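Local atomic coordinates of polyhedrin (PDB entry 5A8U), a protein that is the major component of the crystalline occlusion bodies (polyhedra) of a cypovirus, which shield the virus from the outside environment until insect larvae ingest them. Residues F22-N27 / Q115-W120; N47-E52 / Q239-V244; V84-G89 / A104-A109. All blocks are in the same frame, centred on the assembly; numbering follows the deposited sequence.

Contact 1: residues F22-N27 / Q115-W120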
ATOM      1  N   PHE A  22       3.754   5.828 -29.078  1.00 17.14           N
ATOM      2  CA  PHE A  22       4.464   5.907 -27.807  1.00 17.05           C
ATOM      3  C   PHE A  22       3.865   4.993 -26.734  1.00 13.57           C
ATOM      4  O   PHE A  22       4.566   4.558 -25.816  1.00 11.00           O
ATOM      5  CB  PHE A  22       4.546   7.355 -27.300  1.00 16.25           C
ATOM      6  CG  PHE A  22       5.196   7.474 -25.946  1.00 17.63           C
ATOM      7  CD1 PHE A  22       6.529   7.119 -25.771  1.00 14.75           C
ATOM      8  CD2 PHE A  22       4.461   7.889 -24.841  1.00 15.27           C
ATOM      9  CE1 PHE A  22       7.136   7.204 -24.517  1.00 13.90           C
ATOM     10  CE2 PHE A  22       5.059   7.988 -23.581  1.00 14.41           C
ATOM     11  CZ  PHE A  22       6.396   7.633 -23.419  1.00 13.60           C
ATOM     12  N   ARG A  23       2.569   4.713 -26.845  1.00 13.35           N
ATOM     13  CA  ARG A  23       1.916   3.777 -25.936  1.00 16.32           C
ATOM     14  C   ARG A  23       2.668   2.445 -25.865  1.00 14.03           C
ATOM     15  O   ARG A  23       2.575   1.734 -24.870  1.00  9.92           O
ATOM     16  CB  ARG A  23       0.473   3.524 -26.378  1.00 15.36           C
ATOM     17  CG  ARG A  23       0.378   2.893 -27.762  1.00 25.76           C
ATOM     18  CD  ARG A  23      -1.069   2.718 -28.215  1.00 36.83           C
ATOM     19  NE  ARG A  23      -1.680   1.530 -27.632  1.00 39.53           N
ATOM     20  CZ  ARG A  23      -2.269   0.565 -28.334  1.00 43.08           C
ATOM     21  NH1 ARG A  23      -2.334   0.644 -29.660  1.00 45.42           N
ATOM     22  NH2 ARG A  23      -2.796  -0.481 -27.708  1.00 37.53           N
ATOM     23  N   SER A  24       3.401   2.112 -26.928  1.00 12.52           N
ATOM     24  CA  SER A  24       4.183   0.876 -26.979  1.00 12.10           C
ATOM     25  C   SER A  24       5.479   0.925 -26.183  1.00 13.24           C
ATOM     26  O   SER A  24       6.095  -0.121 -25.972  1.00 11.54           O
ATOM     27  CB  SER A  24       4.526   0.503 -28.432  1.00 16.61           C
ATOM     28  OG  SER A  24       3.362   0.234 -29.187  1.00 22.93           O
ATOM     29  N   SER A  25       5.901   2.123 -25.763  1.00 10.62           N
ATOM     30  CA  SER A  25       7.158   2.288 -25.015  1.00  9.88           C
ATOM     31  C   SER A  25       6.985   1.746 -23.607  1.00 11.34           C
ATOM     32  O   SER A  25       5.957   1.989 -22.986  1.00 10.23           O
ATOM     33  CB  SER A  25       7.556   3.767 -24.924  1.00 16.36           C
ATOM     34  OG  SER A  25       8.699   3.945 -24.084  1.00 14.31           O
ATOM     35  N   SER A  26       7.988   1.019 -23.109  1.00 13.53           N
ATOM     36  CA  SER A  26       7.943   0.551 -21.737  1.00 14.19           C
ATOM     37  C   SER A  26       7.921   1.716 -20.760  1.00 14.67           C
ATOM     38  O   SER A  26       7.656   1.518 -19.592  1.00 14.67           O
ATOM     39  CB  SER A  26       9.136  -0.359 -21.412  1.00 12.81           C
ATOM     40  OG  SER A  26       9.095  -1.548 -22.181  1.00 16.00           O
ATOM     41  N   ASN A  27       8.212   2.925 -21.234  1.00 11.11           N
ATOM     42  CA  ASN A  27       8.196   4.090 -20.354  1.00  9.95           C
ATOM     43  C   ASN A  27       6.962   4.990 -20.494  1.00  6.49           C
ATOM     44  O   ASN A  27       6.877   6.041 -19.855  1.00 11.22           O
ATOM     45  CB  ASN A  27       9.497   4.874 -20.499  1.00  8.97           C
ATOM     46  CG  ASN A  27      10.676   4.098 -19.964  1.00 15.44           C
ATOM     47  OD1 ASN A  27      11.624   3.788 -20.695  1.00 21.02           O
ATOM     48  ND2 ASN A  27      10.609   3.746 -18.685  1.00 15.28           N
ATOM     49  N   GLN A 115      -6.222   0.224 -19.956  1.00  8.30           N
ATOM     50  CA  GLN A 115      -5.844   0.993 -21.147  1.00  7.33           C
ATOM     51  C   GLN A 115      -4.320   1.121 -21.321  1.00  7.93           C
ATOM     52  O   GLN A 115      -3.592   1.315 -20.351  1.00  8.19           O
ATOM     53  CB  GLN A 115      -6.502   2.383 -21.096  1.00  8.81           C
ATOM     54  CG  GLN A 115      -5.991   3.364 -22.160  1.00  9.12           C
ATOM     55  CD  GLN A 115      -6.760   4.676 -22.165  1.00  8.47           C
ATOM     56  OE1 GLN A 115      -7.856   4.771 -21.602  1.00  8.73           O
ATOM     57  NE2 GLN A 115      -6.192   5.697 -22.809  1.00 11.68           N
ATOM     58  N   GLY A 116      -3.844   1.006 -22.562  1.00  7.14           N
ATOM     59  CA  GLY A 116      -2.422   1.152 -22.837  1.00  5.95           C
ATOM     60  C   GLY A 116      -1.984   0.029 -23.745  1.00 13.06           C
ATOM     61  O   GLY A 116      -2.831  -0.693 -24.256  1.00  7.97           O
ATOM     62  N   SER A 117      -0.677  -0.139 -23.926  1.00  8.20           N
ATOM     63  CA  SER A 117      -0.168  -1.273 -24.705  1.00  8.34           C
ATOM     64  C   SER A 117       0.043  -2.431 -23.738  1.00  5.72           C
ATOM     65  O   SER A 117       1.106  -2.577 -23.109  1.00  7.89           O
ATOM     66  CB  SER A 117       1.131  -0.907 -25.424  1.00 13.24           C
ATOM     67  OG  SER A 117       1.595  -2.004 -26.198  1.00 11.95           O
ATOM     68  N   VAL A 118      -1.000  -3.246 -23.614  1.00  6.31           N
ATOM     69  CA  VAL A 118      -1.125  -4.224 -22.539  1.00  7.60           C
ATOM     70  C   VAL A 118      -1.080  -5.640 -23.101  1.00  7.44           C
ATOM     71  O   VAL A 118      -1.571  -5.894 -24.192  1.00  7.60           O
ATOM     72  CB  VAL A 118      -2.454  -3.982 -21.780  1.00  6.28           C
ATOM     73  CG1 VAL A 118      -2.833  -5.179 -20.847  1.00  6.65           C
ATOM     74  CG2 VAL A 118      -2.391  -2.638 -21.034  1.00  7.66           C
ATOM     75  N   ASP A 119      -0.434  -6.548 -22.381  1.00  6.88           N
ATOM     76  CA  ASP A 119      -0.522  -7.980 -22.695  1.00  4.73           C
ATOM     77  C   ASP A 119      -1.919  -8.441 -22.285  1.00  7.51           C
ATOM     78  O   ASP A 119      -2.099  -8.978 -21.196  1.00  5.96           O
ATOM     79  CB  ASP A 119       0.573  -8.739 -21.916  1.00  5.22           C
ATOM     80  CG  ASP A 119       0.647 -10.233 -22.279  1.00  5.98           C
ATOM     81  OD1 ASP A 119      -0.057 -10.666 -23.214  1.00 10.10           O
ATOM     82  OD2 ASP A 119       1.450 -10.975 -21.660  1.00  7.33           O
ATOM     83  N   TRP A 120      -2.913  -8.199 -23.141  1.00  7.66           N
ATOM     84  CA  TRP A 120      -4.310  -8.426 -22.762  1.00  6.27           C
ATOM     85  C   TRP A 120      -4.603  -9.824 -22.216  1.00  5.15           C
ATOM     86  O   TRP A 120      -5.324  -9.960 -21.234  1.00  7.71           O
ATOM     87  CB  TRP A 120      -5.270  -8.122 -23.912  1.00  6.16           C
ATOM     88  CG  TRP A 120      -4.984  -6.807 -24.561  1.00  4.91           C
ATOM     89  CD1 TRP A 120      -4.340  -6.597 -25.749  1.00  9.16           C
ATOM     90  CD2 TRP A 120      -5.300  -5.504 -24.045  1.00  5.98           C
ATOM     91  NE1 TRP A 120      -4.250  -5.242 -26.010  1.00  8.31           N
ATOM     92  CE2 TRP A 120      -4.823  -4.556 -24.975  1.00  8.29           C
ATOM     93  CE3 TRP A 120      -5.940  -5.048 -22.883  1.00  9.93           C
ATOM     94  CZ2 TRP A 120      -4.978  -3.178 -24.793  1.00 11.97           C
ATOM     95  CZ3 TRP A 120      -6.090  -3.671 -22.709  1.00 11.62           C
ATOM     96  CH2 TRP A 120      -5.608  -2.763 -23.656  1.00  8.25           C
TER
HETATM   97  O   HOH W   1       0.745   2.042 -22.750  1.00 10.41           O
HETATM   98  O   HOH W   2       4.142  -1.867 -25.142  1.00 14.21           O
HETATM   99  O   HOH W   3       1.767  -1.740 -28.954  1.00 28.23           O
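R23 leans across S117 and puts the end of its guanidinium beside the G116 carbonyl. Starting at CB, the chain leaves the backbone with CG wedged between N and the carbonyl carbon (chi1 62°), which directs it toward 115-120. A bend at chi3 (-81°) then brings NE toward the 116-117 peptide, where it comes 4.2 Å from S117 N, a distance of packing alone. From NE the head group carries on, and NH2 reaches G116 O at 3.5 Å. This bond is weak by length but almost straight, at 176°, and the oxygen lies at the edge of the guanidinium, near its plane. NH2 also passes S117 CA, obliquely to the flat group. G116 has a backbone conformation in which a CB would jam against the preceding carbonyl oxygen, so glycine suits this bend. The contact joins two loops: 22-27 carries the chain from the long N-terminal helix 6-21 into strand 30-37, while 115-120 leaves strand 109-115, the neighbour of 30-37 in the six-stranded antiparallel sheet. S117 CB packs against R23 O, 3.1 Å away, and the same oxygen also accepts a hydrogen bond from R196. Three waters fill in the polar links. One donates to R23 O and accepts from S117 N. The other two meet at S117 OG, which lies on the far side of CB from its own N and thereby faces S24. That hydroxyl gives its proton to the water bound to S24 O, and accepts from the third water, which also bonds S24 OG. S24 OG and S117 OG themselves stay 4.1 Å apart, bridged by that third water.

Contact 2: residues N47-E52 / Q239-V244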
ATOM      1  N   ASN A  47      -7.988   4.835  -9.906  1.00  5.27           N
ATOM      2  CA  ASN A  47      -7.144   4.773 -11.095  1.00  5.97           C
ATOM      3  C   ASN A  47      -5.674   4.546 -10.724  1.00  8.04           C
ATOM      4  O   ASN A  47      -5.060   5.369 -10.053  1.00  8.16           O
ATOM      5  CB  ASN A  47      -7.334   6.041 -11.950  1.00  5.63           C
ATOM      6  CG  ASN A  47      -6.279   6.189 -13.043  1.00  9.21           C
ATOM      7  OD1 ASN A  47      -5.460   7.100 -13.000  1.00 12.41           O
ATOM      8  ND2 ASN A  47      -6.284   5.275 -14.014  1.00  7.78           N
ATOM      9  N   TRP A  48      -5.146   3.395 -11.129  1.00  7.47           N
ATOM     10  CA  TRP A  48      -3.727   3.052 -10.954  1.00  8.09           C
ATOM     11  C   TRP A  48      -2.956   3.238 -12.270  1.00  7.53           C
ATOM     12  O   TRP A  48      -3.493   2.994 -13.347  1.00  9.31           O
ATOM     13  CB  TRP A  48      -3.585   1.593 -10.533  1.00  5.79           C
ATOM     14  CG  TRP A  48      -4.134   1.194  -9.192  1.00  9.84           C
ATOM     15  CD1 TRP A  48      -3.425   1.003  -8.037  1.00 15.52           C
ATOM     16  CD2 TRP A  48      -5.492   0.840  -8.890  1.00  7.94           C
ATOM     17  NE1 TRP A  48      -4.265   0.578  -7.029  1.00 11.58           N
ATOM     18  CE2 TRP A  48      -5.539   0.481  -7.528  1.00 11.33           C
ATOM     19  CE3 TRP A  48      -6.675   0.818  -9.634  1.00  8.39           C
ATOM     20  CZ2 TRP A  48      -6.726   0.096  -6.900  1.00  9.34           C
ATOM     21  CZ3 TRP A  48      -7.852   0.429  -9.008  1.00  9.10           C
ATOM     22  CH2 TRP A  48      -7.867   0.074  -7.657  1.00  7.85           C
ATOM     23  N   GLN A  49      -1.688   3.648 -12.183  1.00  8.38           N
ATOM     24  CA  GLN A  49      -0.846   3.768 -13.364  1.00  9.13           C
ATOM     25  C   GLN A  49       0.449   3.013 -13.110  1.00  8.73           C
ATOM     26  O   GLN A  49       0.836   2.801 -11.962  1.00  7.81           O
ATOM     27  CB  GLN A  49      -0.489   5.233 -13.634  1.00  9.78           C
ATOM     28  CG  GLN A  49      -1.656   6.169 -13.792  1.00 21.19           C
ATOM     29  CD  GLN A  49      -1.204   7.602 -13.999  1.00 23.35           C
ATOM     30  OE1 GLN A  49      -0.463   7.902 -14.947  1.00 16.56           O
ATOM     31  NE2 GLN A  49      -1.634   8.496 -13.102  1.00 16.02           N
ATOM     32  N   GLY A  50       1.126   2.608 -14.178  1.00  8.10           N
ATOM     33  CA  GLY A  50       2.413   1.941 -14.037  1.00  6.27           C
ATOM     34  C   GLY A  50       3.060   1.808 -15.403  1.00  7.56           C
ATOM     35  O   GLY A  50       2.479   2.201 -16.399  1.00  7.75           O
ATOM     36  N   THR A  51       4.267   1.261 -15.446  1.00  4.23           N
ATOM     37  CA  THR A  51       4.985   1.137 -16.701  1.00  6.87           C
ATOM     38  C   THR A  51       5.023  -0.314 -17.176  1.00 10.72           C
ATOM     39  O   THR A  51       4.693  -0.588 -18.317  1.00  8.99           O
ATOM     40  CB  THR A  51       6.405   1.664 -16.550  1.00  8.75           C
ATOM     41  OG1 THR A  51       6.959   1.165 -15.320  1.00  7.47           O
ATOM     42  CG2 THR A  51       6.389   3.183 -16.524  1.00  8.95           C
ATOM     43  N   GLU A  52       5.399  -1.240 -16.296  1.00  6.75           N
ATOM     44  CA  GLU A  52       5.597  -2.640 -16.683  1.00  3.68           C
ATOM     45  C   GLU A  52       4.533  -3.540 -16.084  1.00  6.52           C
ATOM     46  O   GLU A  52       4.153  -4.562 -16.659  1.00  5.10           O
ATOM     47  CB  GLU A  52       6.961  -3.131 -16.165  1.00  4.29           C
ATOM     48  CG  GLU A  52       8.170  -2.468 -16.816  1.00  7.38           C
ATOM     49  CD  GLU A  52       8.519  -3.006 -18.190  1.00 11.24           C
ATOM     50  OE1 GLU A  52       7.916  -4.001 -18.668  1.00  8.50           O
ATOM     51  OE2 GLU A  52       9.440  -2.425 -18.800  1.00  7.59           O
ATOM     52  N   GLN A 239     -12.716  12.060 -19.704  1.00  5.00           N
ATOM     53  CA  GLN A 239     -12.460  12.700 -20.989  1.00  5.56           C
ATOM     54  C   GLN A 239     -11.160  13.503 -21.056  1.00  6.25           C
ATOM     55  O   GLN A 239     -10.342  13.268 -21.940  1.00  7.34           O
ATOM     56  CB  GLN A 239     -13.686  13.478 -21.484  1.00  6.69           C
ATOM     57  CG  GLN A 239     -14.572  12.553 -22.278  1.00 11.60           C
ATOM     58  CD  GLN A 239     -15.867  13.161 -22.738  1.00 14.41           C
ATOM     59  OE1 GLN A 239     -16.202  14.302 -22.393  1.00 15.51           O
ATOM     60  NE2 GLN A 239     -16.628  12.386 -23.516  1.00 16.83           N
ATOM     61  N   PRO A 240     -10.939  14.419 -20.104  1.00  8.37           N
ATOM     62  CA  PRO A 240      -9.695  15.204 -20.152  1.00  7.25           C
ATOM     63  C   PRO A 240      -8.412  14.371 -19.999  1.00  9.57           C
ATOM     64  O   PRO A 240      -7.373  14.782 -20.521  1.00 10.18           O
ATOM     65  CB  PRO A 240      -9.841  16.175 -18.975  1.00  7.35           C
ATOM     66  CG  PRO A 240     -11.324  16.229 -18.700  1.00 10.68           C
ATOM     67  CD  PRO A 240     -11.865  14.880 -19.052  1.00  8.29           C
ATOM     68  N   ARG A 241      -8.473  13.241 -19.297  1.00  7.82           N
ATOM     69  CA  ARG A 241      -7.291  12.377 -19.128  1.00 11.99           C
ATOM     70  C   ARG A 241      -7.086  11.512 -20.374  1.00  8.79           C
ATOM     71  O   ARG A 241      -6.099  10.773 -20.458  1.00  9.79           O
ATOM     72  CB  ARG A 241      -7.431  11.453 -17.915  1.00 12.03           C
ATOM     73  CG  ARG A 241      -7.305  12.109 -16.541  1.00 19.13           C
ATOM     74  CD  ARG A 241      -5.844  12.200 -16.039  1.00 15.93           C
ATOM     75  NE  ARG A 241      -5.106  10.949 -16.230  1.00 15.18           N
ATOM     76  CZ  ARG A 241      -4.934  10.005 -15.306  1.00 17.59           C
ATOM     77  NH1 ARG A 241      -5.411  10.151 -14.075  1.00 20.06           N
ATOM     78  NH2 ARG A 241      -4.260   8.905 -15.615  1.00 21.61           N
ATOM     79  N   GLU A 242      -8.028  11.591 -21.312  1.00  7.44           N
ATOM     80  CA  GLU A 242      -8.048  10.718 -22.498  1.00  9.92           C
ATOM     81  C   GLU A 242      -8.047   9.244 -22.086  1.00  9.39           C
ATOM     82  O   GLU A 242      -7.424   8.390 -22.735  1.00 10.56           O
ATOM     83  CB  GLU A 242      -6.926  11.064 -23.503  1.00 10.50           C
ATOM     84  CG  GLU A 242      -7.015  12.511 -23.983  1.00 11.23           C
ATOM     85  CD  GLU A 242      -6.007  12.895 -25.067  1.00 18.85           C
ATOM     86  OE1 GLU A 242      -5.504  11.999 -25.786  1.00 19.29           O
ATOM     87  OE2 GLU A 242      -5.722  14.109 -25.194  1.00 17.92           O
ATOM     88  N   LEU A 243      -8.792   8.967 -21.018  1.00  9.57           N
ATOM     89  CA  LEU A 243      -9.058   7.610 -20.564  1.00  8.17           C
ATOM     90  C   LEU A 243     -10.375   7.140 -21.169  1.00 11.54           C
ATOM     91  O   LEU A 243     -11.411   7.766 -20.958  1.00  7.52           O
ATOM     92  CB  LEU A 243      -9.158   7.582 -19.035  1.00  7.13           C
ATOM     93  CG  LEU A 243      -7.845   7.763 -18.269  1.00 10.62           C
ATOM     94  CD1 LEU A 243      -8.097   8.013 -16.795  1.00 10.71           C
ATOM     95  CD2 LEU A 243      -6.989   6.523 -18.454  1.00 12.39           C
ATOM     96  N   VAL A 244     -10.354   6.045 -21.921  1.00  7.80           N
ATOM     97  CA  VAL A 244     -11.601   5.514 -22.455  1.00  9.15           C
ATOM     98  C   VAL A 244     -12.445   4.909 -21.353  1.00  8.15           C
ATOM     99  O   VAL A 244     -11.941   4.465 -20.318  1.00  8.76           O
ATOM    100  CB  VAL A 244     -11.403   4.488 -23.595  1.00 13.44           C
ATOM    101  CG1 VAL A 244     -10.997   5.208 -24.889  1.00 13.03           C
ATOM    102  CG2 VAL A 244     -10.400   3.411 -23.188  1.00  9.42           C
TER
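R241, in the last turn of helix 230-241, reaches across to N47 on strand 43-50 of the six-stranded antiparallel sheet. Just after the arginine the helix ends in a Schellman motif: E242 takes positive phi, and E242 N bonds back to Q239 O at 2.9 Å. The tight part of the contact is the arginine head. Bends at chi2 (-87°) and chi3 fold the chain so that its guanidinium meets the strand side chains coming from the opposite direction. N47 OD1 sits at the edge of the group and receives R241 NH1 at 3.2 Å and, more weakly, R241 NH2 at 3.4 Å. Neither bond is straight; NH1 approaches from above the amide plane of N47, 46° out of it, and the two flat groups stand steeply against each other. One face of the guanidinium is covered by L243 CD1, 4.0 Å above its centre. The whole group is buried, and its main polar partner is D131 O of the second subunit, bonded to NH1, which places this contact at the trimer interface. N47 in turn holds its ND2 to T33 and N31 on the adjacent strand, bonds that help fix which way its amide faces. On the looser side, Q49 comes near the arginine without bonding to it: Q49 NE2 stands 3.7 Å from R241 NH2, oblique to the guanidinium, and instead donates to G132 O of the second subunit. The outer side of the helix end, at E242, is partly exposed. L243 also grazes the asparagine, with CD1 4.3 Å from N47 ND2.

Contact 3: residues V84-G89 / A104-A109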
ATOM      1  N   VAL A  84     -19.842  -0.759  11.273  1.00 12.52           N
ATOM      2  CA  VAL A  84     -19.197  -2.019  11.626  1.00 15.02           C
ATOM      3  C   VAL A  84     -20.185  -3.175  11.748  1.00  8.42           C
ATOM      4  O   VAL A  84     -19.907  -4.286  11.278  1.00 11.27           O
ATOM      5  CB  VAL A  84     -18.354  -1.892  12.916  1.00 14.88           C
ATOM      6  CG1 VAL A  84     -19.243  -1.537  14.109  1.00 15.87           C
ATOM      7  CG2 VAL A  84     -17.564  -3.184  13.160  1.00 15.25           C
ATOM      8  N   GLU A  85     -21.344  -2.926  12.353  1.00 13.24           N
ATOM      9  CA  GLU A  85     -22.338  -3.982  12.532  1.00 12.97           C
ATOM     10  C   GLU A  85     -22.802  -4.517  11.179  1.00 12.09           C
ATOM     11  O   GLU A  85     -22.925  -5.722  10.979  1.00 10.26           O
ATOM     12  CB  GLU A  85     -23.530  -3.472  13.338  1.00 15.28           C
ATOM     13  CG  GLU A  85     -23.125  -2.633  14.563  1.00 25.27           C
ATOM     14  CD  GLU A  85     -23.318  -1.126  14.342  1.00 36.67           C
ATOM     15  OE1 GLU A  85     -22.556  -0.505  13.549  1.00 21.29           O
ATOM     16  OE2 GLU A  85     -24.242  -0.563  14.974  1.00 34.94           O
ATOM     17  N   HIS A  86     -23.069  -3.600  10.259  1.00 10.80           N
ATOM     18  CA  HIS A  86     -23.391  -3.951   8.885  1.00  6.90           C
ATOM     19  C   HIS A  86     -22.272  -4.791   8.234  1.00  7.96           C
ATOM     20  O   HIS A  86     -22.541  -5.834   7.626  1.00  5.42           O
ATOM     21  CB  HIS A  86     -23.692  -2.658   8.087  1.00  6.20           C
ATOM     22  CG  HIS A  86     -24.042  -2.892   6.649  1.00  6.88           C
ATOM     23  ND1 HIS A  86     -25.300  -3.276   6.239  1.00  8.35           N
ATOM     24  CD2 HIS A  86     -23.298  -2.784   5.521  1.00  6.28           C
ATOM     25  CE1 HIS A  86     -25.315  -3.403   4.923  1.00  8.90           C
ATOM     26  NE2 HIS A  86     -24.111  -3.116   4.463  1.00  6.20           N
ATOM     27  N   GLN A  87     -21.021  -4.350   8.374  1.00  8.22           N
ATOM     28  CA  GLN A  87     -19.893  -5.057   7.769  1.00  8.00           C
ATOM     29  C   GLN A  87     -19.788  -6.481   8.333  1.00  8.45           C
ATOM     30  O   GLN A  87     -19.564  -7.446   7.593  1.00  8.57           O
ATOM     31  CB  GLN A  87     -18.583  -4.286   7.986  1.00 10.68           C
ATOM     32  CG  GLN A  87     -18.662  -2.815   7.586  1.00 14.81           C
ATOM     33  CD  GLN A  87     -19.131  -2.612   6.151  1.00 16.76           C
ATOM     34  OE1 GLN A  87     -18.805  -3.400   5.256  1.00 19.09           O
ATOM     35  NE2 GLN A  87     -19.910  -1.554   5.927  1.00 13.14           N
ATOM     36  N   HIS A  88     -20.002  -6.613   9.639  1.00  5.77           N
ATOM     37  CA  HIS A  88     -20.024  -7.934  10.267  1.00  6.93           C
ATOM     38  C   HIS A  88     -21.084  -8.873   9.678  1.00  5.99           C
ATOM     39  O   HIS A  88     -20.830 -10.063   9.536  1.00  8.09           O
ATOM     40  CB  HIS A  88     -20.186  -7.832  11.779  1.00  6.19           C
ATOM     41  CG  HIS A  88     -18.960  -7.335  12.483  1.00  7.37           C
ATOM     42  ND1 HIS A  88     -17.770  -7.091  11.834  1.00 13.84           N
ATOM     43  CD2 HIS A  88     -18.755  -7.012  13.781  1.00  5.84           C
ATOM     44  CE1 HIS A  88     -16.877  -6.646  12.709  1.00  6.39           C
ATOM     45  NE2 HIS A  88     -17.448  -6.602  13.897  1.00 10.52           N
ATOM     46  N   GLY A  89     -22.246  -8.324   9.321  1.00  4.68           N
ATOM     47  CA  GLY A  89     -23.325  -9.092   8.715  1.00  3.94           C
ATOM     48  C   GLY A  89     -23.004  -9.477   7.281  1.00  5.12           C
ATOM     49  O   GLY A  89     -23.590 -10.407   6.744  1.00  7.20           O
ATOM     50  N   ALA A 104     -26.845   1.484   1.097  1.00  7.69           N
ATOM     51  CA  ALA A 104     -26.871   2.440  -0.000  1.00  9.74           C
ATOM     52  C   ALA A 104     -25.466   2.536  -0.547  1.00  9.56           C
ATOM     53  O   ALA A 104     -25.266   2.823  -1.736  1.00 11.33           O
ATOM     54  CB  ALA A 104     -27.330   3.820   0.489  1.00 10.95           C
ATOM     55  N   GLY A 105     -24.493   2.308   0.333  1.00  6.31           N
ATOM     56  CA  GLY A 105     -23.090   2.405  -0.044  1.00  7.14           C
ATOM     57  C   GLY A 105     -22.427   1.087  -0.406  1.00  8.86           C
ATOM     58  O   GLY A 105     -21.197   1.020  -0.552  1.00  7.37           O
ATOM     59  N   ASP A 106     -23.223   0.032  -0.546  1.00  5.61           N
ATOM     60  CA  ASP A 106     -22.699  -1.223  -1.097  1.00  6.44           C
ATOM     61  C   ASP A 106     -22.865  -1.212  -2.610  1.00  6.16           C
ATOM     62  O   ASP A 106     -23.980  -1.138  -3.112  1.00  6.63           O
ATOM     63  CB  ASP A 106     -23.390  -2.447  -0.489  1.00  5.41           C
ATOM     64  CG  ASP A 106     -23.062  -2.640   0.990  1.00 10.46           C
ATOM     65  OD1 ASP A 106     -21.889  -2.425   1.376  1.00 10.31           O
ATOM     66  OD2 ASP A 106     -23.987  -3.016   1.759  1.00  7.13           O
ATOM     67  N   PRO A 107     -21.747  -1.255  -3.351  1.00  5.27           N
ATOM     68  CA  PRO A 107     -21.885  -1.063  -4.802  1.00  3.67           C
ATOM     69  C   PRO A 107     -22.673  -2.194  -5.468  1.00  5.11           C
ATOM     70  O   PRO A 107     -22.624  -3.313  -4.977  1.00  4.80           O
ATOM     71  CB  PRO A 107     -20.429  -1.058  -5.293  1.00  5.84           C
ATOM     72  CG  PRO A 107     -19.682  -1.880  -4.273  1.00  6.56           C
ATOM     73  CD  PRO A 107     -20.354  -1.544  -2.945  1.00  4.67           C
ATOM     74  N   TYR A 108     -23.370  -1.915  -6.570  1.00  3.45           N
ATOM     75  CA  TYR A 108     -24.165  -2.969  -7.218  1.00  6.67           C
ATOM     76  C   TYR A 108     -23.479  -3.524  -8.464  1.00  6.62           C
ATOM     77  O   TYR A 108     -23.883  -4.565  -9.002  1.00  8.03           O
ATOM     78  CB  TYR A 108     -25.590  -2.485  -7.555  1.00  9.09           C
ATOM     79  CG  TYR A 108     -25.638  -1.542  -8.731  1.00  6.62           C
ATOM     80  CD1 TYR A 108     -25.753  -2.023 -10.026  1.00  9.08           C
ATOM     81  CD2 TYR A 108     -25.528  -0.173  -8.553  1.00  5.10           C
ATOM     82  CE1 TYR A 108     -25.778  -1.161 -11.112  1.00  8.43           C
ATOM     83  CE2 TYR A 108     -25.543   0.701  -9.631  1.00  7.52           C
ATOM     84  CZ  TYR A 108     -25.662   0.205 -10.907  1.00 12.27           C
ATOM     85  OH  TYR A 108     -25.664   1.079 -11.984  1.00 12.05           O
ATOM     86  N   ALA A 109     -22.428  -2.842  -8.904  1.00  6.65           N
ATOM     87  CA  ALA A 109     -21.720  -3.224 -10.124  1.00  6.54           C
ATOM     88  C   ALA A 109     -20.383  -2.506 -10.180  1.00  5.53           C
ATOM     89  O   ALA A 109     -20.150  -1.546  -9.438  1.00  4.63           O
ATOM     90  CB  ALA A 109     -22.548  -2.860 -11.364  1.00  8.77           C
TER
HETATM   91  O   HOH W   4     -19.396  -3.148   2.611  1.00 16.17           O
HETATM   92  O   HOH W   5     -21.459  -0.559   3.450  1.00 17.51           O
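H86 holds CG opposite its own backbone N (chi1 -180°), which swings the imidazole out from helix 84-91 toward D106, whose CG stands opposite its carbonyl carbon, beside N (chi1 -68°), so that the carboxylate comes to meet the ring from the other direction. H86 NE2 donates to D106 OD2 at 2.7 Å, with an N-H...O angle of 158°. The acceptor lies in the ring plane and offers its syn lone pair; imidazole and carboxylate are also nearly coplanar. OD2 takes the backbone N of G103 as well, while OD1 forms a salt bridge with R60. The other ring nitrogen, ND1, is bonded to S99 OG. Both nitrogens are therefore engaged, which fixes the ring's rotation. Q87 adds a wetter route beside this direct one: one water donates to both Q87 OE1 and D106 OD1, and another accepts from Q87 NE2 while donating to OD1. The arrangement is a buried His-carboxylate hydrogen bond, tying helix 84-91 to the loop that leads into strand 109-115 of the six-stranded sheet.

From the N terminus the chain descends helix 6-21 into 22-27, where contact 1 opens a loop that closes at 115-120. Before that, strand 43-50 opens contact 2, closed only at 239-244, at the end of helix 230-241, so contacts 1 and 2 cross. Contact 3 closes a short loop of its own, from 84-89 to 104-109, within the spans of both. Contacts 1 and 2 adjoin: Q115 OE1 probably bonds V244 N, linking the exit of strand 109-115 to the C-terminal tail, and both touch the second subunit. Contact 3 stands apart across the chain's centre, its nearest atoms about 12 Å from contact 2, and its helix meets the third subunit.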